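Local coordinates for ribonucleoside triphosphate reductase (PDB 1L1L), which catalyses the reduction of ribonucleoside triphosphates to 2'-deoxyribonucleoside triphosphates, as a monomeric, B12-dependent class II ribonucleotide reductase, at residues 5-10 with 54-59; 35-40 with 101-106; 47-52 with 84-89; 62-67 with 450-455. All blocks are in the same frame, centred on the assembly; numbering follows the deposited sequence.

Contact 1: 5-10 with 54-59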
loop_
_atom_site.group_PDB
_atom_site.type_symbol
_atom_site.label_atom_id
_atom_site.label_comp_id
_atom_site.label_asym_id
_atom_site.label_seq_id
_atom_site.Cartn_x
_atom_site.Cartn_y
_atom_site.Cartn_z
ATOM N N ILE A 5 28.745 3.569 3.250
ATOM C CA ILE A 5 28.672 4.359 2.028
ATOM C C ILE A 5 27.927 5.658 2.291
ATOM O O ILE A 5 26.929 5.677 3.011
ATOM C CB ILE A 5 27.935 3.588 0.914
ATOM C CG1 ILE A 5 28.600 2.223 0.698
ATOM C CG2 ILE A 5 27.929 4.399 -0.369
ATOM C CD1 ILE A 5 30.075 2.290 0.291
ATOM N N SER A 6 28.416 6.748 1.714
ATOM C CA SER A 6 27.773 8.041 1.899
ATOM C C SER A 6 28.050 8.975 0.733
ATOM O O SER A 6 28.991 8.765 -0.038
ATOM C CB SER A 6 28.239 8.685 3.206
ATOM O OG SER A 6 29.650 8.773 3.259
ATOM N N LEU A 7 27.206 9.995 0.606
ATOM C CA LEU A 7 27.326 10.983 -0.450
ATOM C C LEU A 7 27.939 12.243 0.162
ATOM O O LEU A 7 27.603 12.627 1.283
ATOM C CB LEU A 7 25.944 11.275 -1.049
ATOM C CG LEU A 7 25.253 10.064 -1.701
ATOM C CD1 LEU A 7 23.794 10.380 -2.005
ATOM C CD2 LEU A 7 25.994 9.674 -2.981
ATOM N N SER A 8 28.854 12.872 -0.567
ATOM C CA SER A 8 29.521 14.067 -0.070
ATOM C C SER A 8 28.744 15.322 -0.408
ATOM O O SER A 8 27.984 15.352 -1.377
ATOM C CB SER A 8 30.919 14.172 -0.675
ATOM O OG SER A 8 30.834 14.379 -2.071
ATOM N N ALA A 9 28.950 16.368 0.388
ATOM C CA ALA A 9 28.273 17.639 0.163
ATOM C C ALA A 9 28.668 18.175 -1.205
ATOM O O ALA A 9 27.855 18.771 -1.919
ATOM C CB ALA A 9 28.660 18.634 1.245
ATOM N N GLU A 10 29.927 17.951 -1.566
ATOM C CA GLU A 10 30.450 18.407 -2.846
ATOM C C GLU A 10 29.659 17.806 -3.995
ATOM O O GLU A 10 29.356 18.483 -4.976
ATOM C CB GLU A 10 31.928 18.024 -2.975
ATOM C CG GLU A 10 32.602 18.583 -4.216
ATOM C CD GLU A 10 34.090 18.271 -4.269
ATOM O OE1 GLU A 10 34.822 18.677 -3.337
ATOM O OE2 GLU A 10 34.527 17.623 -5.244
ATOM N N ARG A 54 19.400 10.863 2.568
ATOM C CA ARG A 54 19.258 9.807 3.557
ATOM C C ARG A 54 18.550 8.580 2.986
ATOM O O ARG A 54 18.790 7.463 3.431
ATOM C CB ARG A 54 18.520 10.317 4.795
ATOM C CG ARG A 54 17.080 10.701 4.573
ATOM C CD ARG A 54 16.350 10.760 5.911
ATOM N NE ARG A 54 15.038 11.385 5.777
ATOM C CZ ARG A 54 13.994 10.820 5.183
ATOM N NH1 ARG A 54 14.093 9.598 4.664
ATOM N NH2 ARG A 54 12.853 11.488 5.103
ATOM N N VAL A 55 17.683 8.773 1.995
ATOM C CA VAL A 55 16.998 7.632 1.405
ATOM C C VAL A 55 17.978 6.758 0.629
ATOM O O VAL A 55 17.982 5.527 0.763
ATOM C CB VAL A 55 15.884 8.070 0.443
ATOM C CG1 VAL A 55 15.301 6.851 -0.262
ATOM C CG2 VAL A 55 14.801 8.803 1.215
ATOM N N VAL A 56 18.799 7.414 -0.185
ATOM C CA VAL A 56 19.804 6.739 -0.998
ATOM C C VAL A 56 20.852 6.054 -0.132
ATOM O O VAL A 56 21.193 4.893 -0.362
ATOM C CB VAL A 56 20.513 7.738 -1.936
ATOM C CG1 VAL A 56 21.703 7.063 -2.633
ATOM C CG2 VAL A 56 19.533 8.246 -2.967
ATOM N N GLU A 57 21.372 6.780 0.853
ATOM C CA GLU A 57 22.383 6.236 1.754
ATOM C C GLU A 57 21.815 5.080 2.554
ATOM O O GLU A 57 22.493 4.081 2.803
ATOM C CB GLU A 57 22.897 7.321 2.707
ATOM C CG GLU A 57 24.101 8.083 2.167
ATOM C CD GLU A 57 24.482 9.292 3.007
ATOM O OE1 GLU A 57 24.445 9.214 4.255
ATOM O OE2 GLU A 57 24.841 10.324 2.402
ATOM N N GLY A 58 20.559 5.225 2.962
ATOM C CA GLY A 58 19.929 4.173 3.728
ATOM C C GLY A 58 19.812 2.879 2.949
ATOM O O GLY A 58 19.960 1.802 3.521
ATOM N N ASN A 59 19.551 2.970 1.648
ATOM C CA ASN A 59 19.396 1.770 0.829
ATOM C C ASN A 59 20.722 1.122 0.436
ATOM O O ASN A 59 20.877 -0.098 0.528
ATOM C CB ASN A 59 18.598 2.097 -0.442
ATOM C CG ASN A 59 18.370 0.880 -1.330
ATOM O OD1 ASN A 59 19.136 0.615 -2.260
ATOM N ND2 ASN A 59 17.307 0.132 -1.049
#
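Glu-57 reaches out from helix 48-60 to take the backbone of Leu-7 in the only hydrogen bond between the two segments: Leu-7 N donates a hydrogen bond to Glu-57 OE2 at 3.0 Å. The bond is nearly straight (174° at the hydrogen), yet the donor stands well above the carboxylate plane, 51° out of it. Glu-57 OE2 has a second partner in the salt bridge to Lys-53, one turn earlier on the same helix. Lys-53 NZ also binds Leu-7 O, which leaves both backbone polar atoms of Leu-7 gripped by helix side chains. The link thus ties the N-terminal arm to helix 48-60 within the ribonucleotide reductase alpha region, just ahead of helix 9-18, whose N-cap Ser-8 binds Phe-11 N. Van der Waals contact accompanies the bond. The Glu-57 chain, extended beyond CG (chi2 171°), lies against Ser-6, with Glu-57 CG 3.7 Å from Ser-6 CA, and Glu-57 CD is 3.8 Å from Ser-6 CB. Apolar contact continues where Leu-7 and Val-56 cross at about a right angle, Leu-7 CD1 to Val-56 CG1 at 4.0 Å; helix 72-90 backs the pair, Tyr-86 and Glu-83 touching Leu-7 and Ala-82 touching Val-56.

Contact 2: 35-40 with 101-106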
loop_
_atom_site.group_PDB
_atom_site.type_symbol
_atom_site.label_atom_id
_atom_site.label_comp_id
_atom_site.label_asym_id
_atom_site.label_seq_id
_atom_site.Cartn_x
_atom_site.Cartn_y
_atom_site.Cartn_z
ATOM N N TYR A 35 6.717 13.761 3.082
ATOM C CA TYR A 35 7.975 13.033 3.241
ATOM C C TYR A 35 9.124 13.779 3.906
ATOM O O TYR A 35 10.156 13.174 4.206
ATOM C CB TYR A 35 8.440 12.517 1.879
ATOM C CG TYR A 35 7.385 11.732 1.152
ATOM C CD1 TYR A 35 6.883 12.183 -0.067
ATOM C CD2 TYR A 35 6.852 10.558 1.699
ATOM C CE1 TYR A 35 5.875 11.496 -0.728
ATOM C CE2 TYR A 35 5.837 9.859 1.044
ATOM C CZ TYR A 35 5.356 10.338 -0.170
ATOM O OH TYR A 35 4.358 9.671 -0.844
ATOM N N ALA A 36 8.954 15.077 4.142
ATOM C CA ALA A 36 10.001 15.868 4.777
ATOM C C ALA A 36 9.969 15.664 6.292
ATOM O O ALA A 36 9.038 16.114 6.969
ATOM C CB ALA A 36 9.824 17.352 4.438
ATOM N N ARG A 37 10.977 14.979 6.826
ATOM C CA ARG A 37 11.023 14.738 8.266
ATOM C C ARG A 37 11.447 15.996 9.014
ATOM O O ARG A 37 12.105 16.876 8.446
ATOM C CB ARG A 37 11.997 13.600 8.591
ATOM C CG ARG A 37 11.621 12.258 7.981
ATOM C CD ARG A 37 12.608 11.168 8.388
ATOM N NE ARG A 37 12.540 10.838 9.810
ATOM C CZ ARG A 37 11.535 10.176 10.390
ATOM N NH1 ARG A 37 10.491 9.762 9.676
ATOM N NH2 ARG A 37 11.576 9.925 11.692
ATOM N N TRP A 38 11.063 16.085 10.283
ATOM C CA TRP A 38 11.425 17.231 11.110
ATOM C C TRP A 38 12.844 17.053 11.644
ATOM O O TRP A 38 13.231 15.959 12.063
ATOM C CB TRP A 38 10.440 17.387 12.274
ATOM C CG TRP A 38 10.797 18.507 13.216
ATOM C CD1 TRP A 38 11.420 18.395 14.429
ATOM C CD2 TRP A 38 10.586 19.909 13.004
ATOM N NE1 TRP A 38 11.608 19.637 14.984
ATOM C CE2 TRP A 38 11.107 20.585 14.131
ATOM C CE3 TRP A 38 10.011 20.660 11.970
ATOM C CZ2 TRP A 38 11.067 21.977 14.252
ATOM C CZ3 TRP A 38 9.973 22.045 12.091
ATOM C CH2 TRP A 38 10.499 22.686 13.226
ATOM N N LEU A 39 13.619 18.132 11.615
ATOM C CA LEU A 39 14.999 18.113 12.089
ATOM C C LEU A 39 15.089 18.965 13.357
ATOM O O LEU A 39 15.221 20.186 13.287
ATOM C CB LEU A 39 15.931 18.660 11.000
ATOM C CG LEU A 39 15.856 17.942 9.644
ATOM C CD1 LEU A 39 16.664 18.686 8.592
ATOM C CD2 LEU A 39 16.370 16.523 9.800
ATOM N N PRO A 40 15.007 18.322 14.534
ATOM C CA PRO A 40 15.070 18.985 15.843
ATOM C C PRO A 40 16.308 19.854 16.013
ATOM O O PRO A 40 16.242 20.943 16.582
ATOM C CB PRO A 40 15.061 17.816 16.826
ATOM C CG PRO A 40 14.305 16.752 16.085
ATOM C CD PRO A 40 14.889 16.862 14.699
ATOM N N LEU A 101 10.611 6.861 1.193
ATOM C CA LEU A 101 10.944 8.283 1.241
ATOM C C LEU A 101 10.819 8.837 2.648
ATOM O O LEU A 101 11.557 9.747 3.046
ATOM C CB LEU A 101 10.062 9.110 0.293
ATOM C CG LEU A 101 10.193 8.887 -1.214
ATOM C CD1 LEU A 101 9.227 9.779 -1.963
ATOM C CD2 LEU A 101 11.641 9.181 -1.653
ATOM N N TRP A 102 9.899 8.275 3.419
ATOM C CA TRP A 102 9.680 8.747 4.774
ATOM C C TRP A 102 10.577 8.143 5.845
ATOM O O TRP A 102 10.898 8.816 6.821
ATOM C CB TRP A 102 8.202 8.523 5.162
ATOM C CG TRP A 102 7.872 8.879 6.588
ATOM C CD1 TRP A 102 7.623 8.010 7.617
ATOM C CD2 TRP A 102 7.755 10.197 7.140
ATOM N NE1 TRP A 102 7.356 8.708 8.774
ATOM C CE2 TRP A 102 7.432 10.051 8.509
ATOM C CE3 TRP A 102 7.895 11.490 6.611
ATOM C CZ2 TRP A 102 7.246 11.150 9.359
ATOM C CZ3 TRP A 102 7.710 12.587 7.461
ATOM C CH2 TRP A 102 7.388 12.405 8.818
ATOM N N ILE A 103 11.004 6.895 5.664
ATOM C CA ILE A 103 11.792 6.234 6.701
ATOM C C ILE A 103 13.179 5.695 6.317
ATOM O O ILE A 103 13.959 5.317 7.187
ATOM C CB ILE A 103 10.960 5.073 7.322
ATOM C CG1 ILE A 103 11.246 4.963 8.819
ATOM C CG2 ILE A 103 11.264 3.759 6.614
ATOM C CD1 ILE A 103 10.628 6.078 9.631
ATOM N N SER A 104 13.484 5.653 5.028
ATOM C CA SER A 104 14.771 5.142 4.571
ATOM C C SER A 104 15.915 6.010 5.105
ATOM O O SER A 104 15.919 7.229 4.911
ATOM C CB SER A 104 14.797 5.112 3.036
ATOM O OG SER A 104 15.952 4.463 2.536
ATOM N N GLY A 105 16.865 5.376 5.791
ATOM C CA GLY A 105 18.016 6.089 6.324
ATOM C C GLY A 105 17.796 6.795 7.648
ATOM O O GLY A 105 18.631 7.597 8.066
ATOM N N THR A 106 16.682 6.500 8.313
ATOM C CA THR A 106 16.369 7.130 9.593
ATOM C C THR A 106 16.749 6.245 10.772
ATOM O O THR A 106 17.001 5.053 10.614
ATOM C CB THR A 106 14.866 7.448 9.716
ATOM O OG1 THR A 106 14.119 6.230 9.653
ATOM C CG2 THR A 106 14.426 8.365 8.602
#
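Arg-37 lays its side chain across the indole of Trp-102. From CB the chain sets out with CG beside the backbone N and anti to the carbonyl carbon (chi1 -62°), which brings Arg-37 CG over the face of the Trp-102 six-membered ring, 4.2 Å from its centroid, as a CH-pi contact. Arg-37 CD touches both Trp-102 O and Thr-106 CG2. The chain bends at chi3, and Arg-37 NE passes 3.3 Å from Thr-106 CG2, which covers one face of the guanidinium. Arg-37 CZ sits 4.8 Å from the six-ring centroid in a cation-pi contact, the two planes steeply inclined (65°) rather than stacked. At the tip, Arg-37 NH1 rests over Trp-102 CE2 at 3.3 Å and donates to Trp-102 O at 3.0 Å in a bent bond (136°). Leu-101 CD1 lies over the Tyr-35 ring, 4.0 Å from its centroid. Helix 98-103 ends in a type II turn, Ile-103 to Thr-106, leading into helix 107-110, which Thr-106 N-caps through Gln-109 N. Arg-54 binds Leu-101 O and Ser-104 O, hence two arginines meet the carbonyl end of helix 98-103, whose partial negative charge would probably stabilise both cations, with the indole face helping Arg-37.

Contact 3: 47-52 with 84-89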
loop_
_atom_site.group_PDB
_atom_site.type_symbol
_atom_site.label_atom_id
_atom_site.label_comp_id
_atom_site.label_asym_id
_atom_site.label_seq_id
_atom_site.Cartn_x
_atom_site.Cartn_y
_atom_site.Cartn_z
ATOM N N ASN A 47 14.715 19.453 3.397
ATOM C CA ASN A 47 14.578 20.029 2.062
ATOM C C ASN A 47 14.693 18.793 1.173
ATOM O O ASN A 47 15.179 17.760 1.631
ATOM C CB ASN A 47 15.710 21.023 1.769
ATOM C CG ASN A 47 15.640 22.257 2.655
ATOM O OD1 ASN A 47 14.591 22.899 2.769
ATOM N ND2 ASN A 47 16.758 22.598 3.284
ATOM N N TRP A 48 14.248 18.882 -0.075
ATOM C CA TRP A 48 14.277 17.734 -0.979
ATOM C C TRP A 48 15.647 17.047 -1.048
ATOM O O TRP A 48 15.781 15.853 -0.766
ATOM C CB TRP A 48 13.835 18.174 -2.376
ATOM C CG TRP A 48 13.750 17.075 -3.401
ATOM C CD1 TRP A 48 14.154 17.150 -4.704
ATOM C CD2 TRP A 48 13.189 15.767 -3.233
ATOM N NE1 TRP A 48 13.883 15.977 -5.355
ATOM C CE2 TRP A 48 13.289 15.109 -4.480
ATOM C CE3 TRP A 48 12.605 15.088 -2.155
ATOM C CZ2 TRP A 48 12.828 13.803 -4.681
ATOM C CZ3 TRP A 48 12.144 13.789 -2.354
ATOM C CH2 TRP A 48 12.259 13.160 -3.608
ATOM N N ASP A 49 16.670 17.813 -1.410
ATOM C CA ASP A 49 18.015 17.255 -1.521
ATOM C C ASP A 49 18.408 16.437 -0.288
ATOM O O ASP A 49 19.041 15.390 -0.418
ATOM C CB ASP A 49 19.028 18.387 -1.756
ATOM C CG ASP A 49 19.263 19.211 -0.518
ATOM O OD1 ASP A 49 20.065 18.779 0.332
ATOM O OD2 ASP A 49 18.635 20.284 -0.383
ATOM N N GLU A 50 18.019 16.899 0.902
ATOM C CA GLU A 50 18.356 16.204 2.146
ATOM C C GLU A 50 17.611 14.890 2.317
ATOM O O GLU A 50 18.163 13.907 2.816
ATOM C CB GLU A 50 18.052 17.076 3.356
ATOM C CG GLU A 50 18.781 18.402 3.403
ATOM C CD GLU A 50 18.315 19.239 4.570
ATOM O OE1 GLU A 50 17.122 19.609 4.583
ATOM O OE2 GLU A 50 19.129 19.512 5.481
ATOM N N THR A 51 16.336 14.886 1.948
ATOM C CA THR A 51 15.560 13.665 2.067
ATOM C C THR A 51 16.154 12.594 1.167
ATOM O O THR A 51 16.409 11.481 1.608
ATOM C CB THR A 51 14.084 13.894 1.666
ATOM O OG1 THR A 51 13.484 14.818 2.580
ATOM C CG2 THR A 51 13.321 12.584 1.684
ATOM N N VAL A 52 16.374 12.934 -0.096
ATOM C CA VAL A 52 16.920 11.970 -1.043
ATOM C C VAL A 52 18.265 11.428 -0.573
ATOM O O VAL A 52 18.576 10.257 -0.796
ATOM C CB VAL A 52 17.090 12.593 -2.443
ATOM C CG1 VAL A 52 17.759 11.595 -3.387
ATOM C CG2 VAL A 52 15.736 13.012 -2.993
ATOM N N ARG A 84 24.533 7.835 -8.707
ATOM C CA ARG A 84 23.631 7.773 -9.858
ATOM C C ARG A 84 22.196 7.727 -9.318
ATOM O O ARG A 84 21.293 8.405 -9.812
ATOM C CB ARG A 84 23.881 6.501 -10.672
ATOM C CG ARG A 84 25.057 6.535 -11.631
ATOM C CD ARG A 84 25.160 5.185 -12.346
ATOM N NE ARG A 84 25.756 4.171 -11.480
ATOM C CZ ARG A 84 25.715 2.861 -11.712
ATOM N NH1 ARG A 84 25.095 2.388 -12.788
ATOM N NH2 ARG A 84 26.311 2.025 -10.870
ATOM N N LEU A 85 22.015 6.909 -8.291
ATOM C CA LEU A 85 20.710 6.742 -7.667
ATOM C C LEU A 85 20.231 8.110 -7.193
ATOM O O LEU A 85 19.117 8.519 -7.505
ATOM C CB LEU A 85 20.832 5.761 -6.506
ATOM C CG LEU A 85 19.597 4.987 -6.036
ATOM C CD1 LEU A 85 18.904 4.320 -7.214
ATOM C CD2 LEU A 85 20.037 3.953 -5.006
ATOM N N TYR A 86 21.085 8.831 -6.468
ATOM C CA TYR A 86 20.715 10.151 -5.983
ATOM C C TYR A 86 20.298 11.071 -7.124
ATOM O O TYR A 86 19.296 11.783 -7.019
ATOM C CB TYR A 86 21.872 10.789 -5.208
ATOM C CG TYR A 86 21.524 12.131 -4.606
ATOM C CD1 TYR A 86 21.369 13.266 -5.403
ATOM C CD2 TYR A 86 21.305 12.255 -3.239
ATOM C CE1 TYR A 86 20.994 14.492 -4.848
ATOM C CE2 TYR A 86 20.936 13.468 -2.674
ATOM C CZ TYR A 86 20.778 14.576 -3.480
ATOM O OH TYR A 86 20.371 15.758 -2.912
ATOM N N LYS A 87 21.064 11.072 -8.214
ATOM C CA LYS A 87 20.746 11.932 -9.347
ATOM C C LYS A 87 19.407 11.569 -9.992
ATOM O O LYS A 87 18.668 12.444 -10.447
ATOM C CB LYS A 87 21.864 11.864 -10.396
ATOM C CG LYS A 87 21.612 12.722 -11.618
ATOM C CD LYS A 87 22.811 12.718 -12.581
ATOM C CE LYS A 87 22.490 13.486 -13.862
ATOM N NZ LYS A 87 23.625 13.523 -14.842
ATOM N N LEU A 88 19.113 10.275 -10.038
ATOM C CA LEU A 88 17.877 9.771 -10.623
ATOM C C LEU A 88 16.639 10.165 -9.814
ATOM O O LEU A 88 15.666 10.690 -10.363
ATOM C CB LEU A 88 17.936 8.245 -10.721
ATOM C CG LEU A 88 16.666 7.552 -11.212
ATOM C CD1 LEU A 88 16.323 8.001 -12.623
ATOM C CD2 LEU A 88 16.874 6.044 -11.160
ATOM N N ILE A 89 16.699 9.906 -8.515
ATOM C CA ILE A 89 15.594 10.203 -7.608
ATOM C C ILE A 89 15.418 11.697 -7.395
ATOM O O ILE A 89 14.299 12.197 -7.415
ATOM C CB ILE A 89 15.802 9.510 -6.247
ATOM C CG1 ILE A 89 15.874 7.990 -6.457
ATOM C CG2 ILE A 89 14.650 9.856 -5.293
ATOM C CD1 ILE A 89 16.310 7.226 -5.234
#
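Val-52 pushes its CG1 methyl over the face of the Tyr-86 ring, 3.9 Å from the ring centroid, and at this point two consecutive helices of the alpha region, 48-60 and 72-90, pack together. The axes of the segments 48-52 and 84-89 approach to 10.3 Å, with 136° between their N-to-C directions, about midway between perpendicular and antiparallel. The same Val-52 CG1 meets Ile-89 CG2 at 4.0 Å, and the two branched side chains slide past each other in opposite directions; Tyr-86 and Ile-89, one helical turn apart, thus hold the methyl between them. Beyond this centre lies Trp-48, one turn before Val-52, whose CG2 covers part of the indole. Trp-48 turns an edge to the neighbouring helix, with Trp-48 CZ2 3.5 Å from Ile-89 O close to the ring plane. Its NE1 is bonded to Tyr-90 O and its ring stacks on that of Tyr-90. Phe-11, Ile-12 and Val-15 of helix 9-18 also touch Tyr-86. With CG anti to the backbone N (chi1 -177°), the phenol of Tyr-86 spans the gap to helix 48-60. There its hydroxyl touches Asp-49 CB at 3.2 Å, and Tyr-86 OH donates to Asp-49 O over 2.9 Å, coming in from the side of the carbonyl at a C=O...O angle of only 103°.

Contact 4: 62-67 with 450-455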
loop_
_atom_site.group_PDB
_atom_site.type_symbol
_atom_site.label_atom_id
_atom_site.label_comp_id
_atom_site.label_asym_id
_atom_site.label_seq_id
_atom_site.Cartn_x
_atom_site.Cartn_y
_atom_site.Cartn_z
ATOM N N LEU A 62 22.739 -1.318 2.680
ATOM C CA LEU A 62 22.080 -2.579 2.979
ATOM C C LEU A 62 22.785 -3.714 2.243
ATOM O O LEU A 62 22.660 -4.879 2.631
ATOM C CB LEU A 62 20.606 -2.538 2.564
ATOM C CG LEU A 62 19.645 -1.788 3.489
ATOM C CD1 LEU A 62 18.235 -1.834 2.887
ATOM C CD2 LEU A 62 19.655 -2.426 4.876
ATOM N N ASP A 63 23.518 -3.378 1.180
ATOM C CA ASP A 63 24.234 -4.394 0.411
ATOM C C ASP A 63 24.965 -5.282 1.419
ATOM O O ASP A 63 25.752 -4.802 2.231
ATOM C CB ASP A 63 25.233 -3.756 -0.566
ATOM C CG ASP A 63 25.832 -4.772 -1.530
ATOM O OD1 ASP A 63 26.428 -5.761 -1.055
ATOM O OD2 ASP A 63 25.700 -4.592 -2.758
ATOM N N PRO A 64 24.696 -6.592 1.384
ATOM C CA PRO A 64 25.311 -7.559 2.297
ATOM C C PRO A 64 26.841 -7.668 2.236
ATOM O O PRO A 64 27.475 -8.008 3.233
ATOM C CB PRO A 64 24.620 -8.863 1.917
ATOM C CG PRO A 64 24.422 -8.705 0.450
ATOM C CD PRO A 64 23.924 -7.283 0.334
ATOM N N ARG A 65 27.420 -7.391 1.072
ATOM C CA ARG A 65 28.870 -7.470 0.907
ATOM C C ARG A 65 29.570 -6.496 1.846
ATOM O O ARG A 65 30.671 -6.765 2.324
ATOM C CB ARG A 65 29.250 -7.170 -0.544
ATOM C CG ARG A 65 28.912 -8.284 -1.505
ATOM C CD ARG A 65 29.169 -7.867 -2.934
ATOM N NE ARG A 65 28.309 -6.760 -3.349
ATOM C CZ ARG A 65 28.370 -6.181 -4.543
ATOM N NH1 ARG A 65 29.251 -6.598 -5.443
ATOM N NH2 ARG A 65 27.546 -5.190 -4.844
ATOM N N LEU A 66 28.920 -5.366 2.115
ATOM C CA LEU A 66 29.473 -4.351 3.006
ATOM C C LEU A 66 29.593 -4.877 4.434
ATOM O O LEU A 66 30.089 -4.184 5.321
ATOM C CB LEU A 66 28.590 -3.099 3.004
ATOM C CG LEU A 66 28.516 -2.267 1.722
ATOM C CD1 LEU A 66 27.419 -1.206 1.870
ATOM C CD2 LEU A 66 29.869 -1.618 1.444
ATOM N N GLN A 67 29.129 -6.100 4.653
ATOM C CA GLN A 67 29.185 -6.709 5.975
ATOM C C GLN A 67 30.442 -7.555 6.148
ATOM O O GLN A 67 30.835 -7.884 7.268
ATOM C CB GLN A 67 27.952 -7.583 6.195
ATOM C CG GLN A 67 26.634 -6.847 6.003
ATOM C CD GLN A 67 26.512 -5.637 6.908
ATOM O OE1 GLN A 67 26.618 -5.749 8.128
ATOM N NE2 GLN A 67 26.284 -4.471 6.312
ATOM N N VAL A 450 16.699 -4.107 -0.487
ATOM C CA VAL A 450 15.712 -4.090 0.582
ATOM C C VAL A 450 15.498 -5.513 1.121
ATOM O O VAL A 450 15.279 -5.704 2.317
ATOM C CB VAL A 450 14.364 -3.501 0.075
ATOM C CG1 VAL A 450 13.276 -3.678 1.121
ATOM C CG2 VAL A 450 14.537 -2.028 -0.238
ATOM N N THR A 451 15.586 -6.513 0.248
ATOM C CA THR A 451 15.389 -7.899 0.676
ATOM C C THR A 451 16.433 -8.410 1.676
ATOM O O THR A 451 16.309 -9.525 2.190
ATOM C CB THR A 451 15.351 -8.874 -0.521
ATOM O OG1 THR A 451 16.667 -9.031 -1.069
ATOM C CG2 THR A 451 14.417 -8.359 -1.591
ATOM N N PHE A 452 17.466 -7.613 1.950
ATOM C CA PHE A 452 18.475 -8.024 2.924
ATOM C C PHE A 452 18.312 -7.262 4.238
ATOM O O PHE A 452 19.142 -7.382 5.145
ATOM C CB PHE A 452 19.898 -7.824 2.373
ATOM C CG PHE A 452 20.275 -8.803 1.297
ATOM C CD1 PHE A 452 19.922 -8.576 -0.025
ATOM C CD2 PHE A 452 20.976 -9.966 1.611
ATOM C CE1 PHE A 452 20.257 -9.485 -1.022
ATOM C CE2 PHE A 452 21.316 -10.884 0.617
ATOM C CZ PHE A 452 20.958 -10.645 -0.700
ATOM N N SER A 453 17.242 -6.479 4.346
ATOM C CA SER A 453 16.982 -5.722 5.570
ATOM C C SER A 453 16.506 -6.669 6.678
ATOM O O SER A 453 16.212 -7.836 6.421
ATOM C CB SER A 453 15.934 -4.632 5.310
ATOM O OG SER A 453 14.762 -5.174 4.728
ATOM N N PRO A 454 16.440 -6.184 7.931
ATOM C CA PRO A 454 15.999 -7.020 9.058
ATOM C C PRO A 454 14.490 -7.283 9.046
ATOM O O PRO A 454 13.701 -6.348 8.904
ATOM C CB PRO A 454 16.403 -6.197 10.282
ATOM C CG PRO A 454 17.478 -5.268 9.769
ATOM C CD PRO A 454 16.943 -4.890 8.421
ATOM N N TYR A 455 14.097 -8.545 9.185
ATOM C CA TYR A 455 12.673 -8.904 9.230
ATOM C C TYR A 455 12.372 -9.616 10.544
ATOM O O TYR A 455 13.095 -10.528 10.933
ATOM C CB TYR A 455 12.288 -9.803 8.050
ATOM C CG TYR A 455 12.269 -9.087 6.717
ATOM C CD1 TYR A 455 13.381 -9.112 5.877
ATOM C CD2 TYR A 455 11.146 -8.362 6.301
ATOM C CE1 TYR A 455 13.383 -8.441 4.655
ATOM C CE2 TYR A 455 11.139 -7.679 5.072
ATOM C CZ TYR A 455 12.271 -7.726 4.255
ATOM O OH TYR A 455 12.309 -7.051 3.043
#
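Leu-62 and Ser-453 bring the two backbones nearest, 6.5 Å between their CA atoms, where the chain just before a short 3-10 segment faces the type I turn Val-450 to Ser-453. No hydrogen bond joins the segments; the contact is apolar. Pro-64 sets its ring over one face of Phe-452, in a CH-pi contact with Pro-64 CG 3.9 Å from the centroid and 18° off the ring normal. The proline is shifted toward the rim on the CD2 side, Pro-64 CB lying 3.8 Å from Phe-452 CD2. Phe-452 also has a cation-pi partner in Arg-468. Beside this pair Leu-62 spreads its two methyls along the turn: Leu-62 CD1 meets Val-450 CA at 4.1 Å and Leu-62 CD2 meets Ser-453 CB at 4.3 Å. Each side carries its own brace. The turn starts at Val-450, the last residue of helix 436-450, and Val-450 O accepts both Ser-453 N and Ser-453 OG, the hydroxyl lying in the carbonyl plane. In the opposing loop an Asx turn starts the 3-10 segment 64-67: Asp-63 OD1 accepts a hydrogen bond from Arg-65 N at 2.9 Å. The Arg-65 guanidinium returns to grip the same carboxylate side-on, with NE on OD1 and Arg-65 NH2 2.8 Å from Asp-63 OD2. The two guanidinium nitrogens come in on the syn sides, both somewhat out of the carboxylate plane. Tyr-532 OH of helix 512-536 is a further partner of Asp-63 OD2.

Contacts 1, 2 and 3 lie within the alpha-domain range of the sequence, their centres 9 to 13 Å apart. Contact 3 packs helix 48-60 on helix 72-90, and Leu-7 and Val-56 of contact 1 rest on the latter too. Along the chain contact 1 crosses contact 2, whose loop encloses contact 3; the N-terminal arm, residues 35-40 and helix 98-103 are thereby drawn around helix 48-60, Arg-54 of contact 1 bonding into contact 2. Contact 4, about 16 Å from contact 1 centre to centre, touches it through Asn-59 on Val-450 and Ile-5 on Leu-66. It joins this N-terminal helical region to the turn at the end of helix 436-450, more than 380 residues on in the sequence.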